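Side-chain contact in sensor protein (Geobacter sulfurreducens PCA, PDB 2R78), which is the PAS sensory domain of a predicted hybrid histidine kinase/response regulator that probably passes phosphate from ATP to a histidine in two-component signalling: residues Ala73-Gly78 / Gly107-Ile112. Residues are numbered along the deposited sequence; the frame is centred on the assembly and turned at random.
Sequences ARIVGG and GKILGI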
loop_
_atom_site.group_PDB
_atom_site.type_symbol
_atom_site.label_atom_id
_atom_site.label_comp_id
_atom_site.label_asym_id
_atom_site.label_seq_id
_atom_site.Cartn_x
_atom_site.Cartn_y
_atom_site.Cartn_z
ATOM N N ALA B 73 10.062 19.155 8.870
ATOM C CA ALA B 73 11.031 19.082 9.982
ATOM C C ALA B 73 10.670 17.986 10.974
ATOM O O ALA B 73 11.557 17.248 11.431
ATOM C CB ALA B 73 11.166 20.431 10.692
ATOM N N ARG B 74 9.380 17.830 11.292
ATOM C CA ARG B 74 8.977 16.836 12.274
ATOM C C ARG B 74 9.235 15.427 11.730
ATOM O O ARG B 74 9.700 14.537 12.467
ATOM C CB ARG B 74 7.510 17.017 12.663
ATOM C CG ARG B 74 7.255 18.294 13.476
ATOM C CD ARG B 74 5.845 18.371 14.039
ATOM N NE ARG B 74 4.884 18.713 13.002
ATOM C CZ ARG B 74 4.471 19.954 12.680
ATOM N NH1 ARG B 74 3.600 20.084 11.707
ATOM N NH2 ARG B 74 4.874 21.030 13.333
ATOM N N ILE B 75 8.950 15.233 10.443
ATOM C CA ILE B 75 9.136 13.924 9.829
ATOM C C ILE B 75 10.607 13.545 9.805
ATOM O O ILE B 75 10.961 12.437 10.212
ATOM C CB ILE B 75 8.575 13.856 8.395
ATOM C CG1 ILE B 75 7.063 14.073 8.388
ATOM C CG2 ILE B 75 8.955 12.496 7.727
ATOM C CD1 ILE B 75 6.522 14.485 7.021
ATOM N N VAL B 76 11.423 14.466 9.312
ATOM C CA VAL B 76 12.869 14.311 9.193
ATOM C C VAL B 76 13.461 14.055 10.571
ATOM O O VAL B 76 14.425 13.287 10.710
ATOM C CB VAL B 76 13.479 15.554 8.504
ATOM C CG1 VAL B 76 14.990 15.650 8.671
ATOM C CG2 VAL B 76 13.093 15.554 7.035
ATOM N N GLY B 77 12.841 14.649 11.588
ATOM C CA GLY B 77 13.208 14.438 12.979
ATOM C C GLY B 77 12.802 13.141 13.657
ATOM O O GLY B 77 13.116 12.938 14.840
ATOM N N GLY B 78 12.078 12.280 12.939
ATOM C CA GLY B 78 11.714 10.952 13.404
ATOM C C GLY B 78 10.318 10.828 13.963
ATOM O O GLY B 78 10.008 9.863 14.668
ATOM N N GLY B 107 17.027 8.373 4.119
ATOM C CA GLY B 107 16.734 9.783 4.264
ATOM C C GLY B 107 15.519 10.287 3.502
ATOM O O GLY B 107 15.010 11.374 3.821
ATOM N N LYS B 108 15.040 9.508 2.531
ATOM C CA LYS B 108 13.809 9.827 1.837
ATOM C C LYS B 108 12.592 9.540 2.716
ATOM O O LYS B 108 12.692 8.939 3.798
ATOM C CB LYS B 108 13.742 9.089 0.510
ATOM C CG LYS B 108 14.871 9.529 -0.442
ATOM C CD LYS B 108 15.015 8.645 -1.645
ATOM C CE LYS B 108 16.392 8.751 -2.282
ATOM N NZ LYS B 108 17.544 8.726 -1.313
ATOM N N ILE B 109 11.447 10.018 2.239
ATOM C CA ILE B 109 10.195 9.935 2.963
ATOM C C ILE B 109 9.138 9.231 2.103
ATOM O O ILE B 109 8.950 9.584 0.956
ATOM C CB ILE B 109 9.702 11.340 3.379
ATOM C CG1 ILE B 109 10.666 11.986 4.376
ATOM C CG2 ILE B 109 8.316 11.239 4.008
ATOM C CD1 ILE B 109 10.507 13.537 4.435
ATOM N N LEU B 110 8.497 8.214 2.698
ATOM C CA LEU B 110 7.369 7.495 2.096
ATOM C C LEU B 110 6.079 8.128 2.593
ATOM O O LEU B 110 5.828 8.164 3.784
ATOM C CB LEU B 110 7.360 6.034 2.581
ATOM C CG LEU B 110 6.168 5.128 2.202
ATOM C CD1 LEU B 110 6.294 4.780 0.756
ATOM C CD2 LEU B 110 6.127 3.832 3.029
ATOM N N GLY B 111 5.227 8.551 1.676
ATOM C CA GLY B 111 3.910 9.021 2.053
ATOM C C GLY B 111 2.808 8.134 1.508
ATOM O O GLY B 111 2.928 7.565 0.412
ATOM N N ILE B 112 1.720 8.044 2.257
ATOM C CA ILE B 112 0.515 7.359 1.813
ATOM C C ILE B 112 -0.646 8.364 1.964
ATOM O O ILE B 112 -0.709 9.079 2.960
ATOM C CB ILE B 112 0.241 6.114 2.681
ATOM C CG1 ILE B 112 1.399 5.104 2.629
ATOM C CG2 ILE B 112 -0.986 5.398 2.191
ATOM C CD1 ILE B 112 1.325 3.999 3.739
#
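Ile-109 of strand 109-115 meets Ile-75 and Val-76 at the end of helix 67-76, and a single methyl of Ile-75 does most of the work. That methyl, Ile-75 CG2, lies 3.8 Å from Ile-109 CD1, equally close to Ile-109 CG1, and 4.0 Å from Ile-109 CG2. In Ile-75 the CG2 branch stands anti to the backbone N, and this sends the short arm, not the longer CG1-CD1 arm, at the strand. Ile-109 has nearly the same torsions (chi1 -65°), yet it meets the methyl mainly with its long arm, CG1 and CD1, with its own CG2 a little farther off: CG1 lies anti to the carbonyl carbon and carries CD1 up to the helix. The two isoleucines approach each other at a slant.

The three side chains illustrate how parts of a PAS fold are joined: the last turn of the helix before strand 81-88 rests on the start of the central strand 109-115 of the five-stranded antiparallel PAS sheet. Ala-101 of the adjacent strand 94-103 touches both isoleucines, while Met-27 on the other neighbouring strand packs against Ile-109.

Val-76 is a lighter partner at the exposed margin. Val-76 CG2 stops 4.2 Å from Ile-109 CD1, and the two side chains meet roughly at right angles; Val-76 also touches Ala-29. No hydrogen bond crosses between the segments, and their contact is wholly apolar. Two residues past Val-76, Gly-78 takes a positive phi in the Schellman motif that ends the helix, and Gly-78 N bonds back to Ile-75 O at 3.0 Å, turning the chain toward strand 81-88. On the strand, Leu-110 points the other way and packs on Ala-15 of the second subunit.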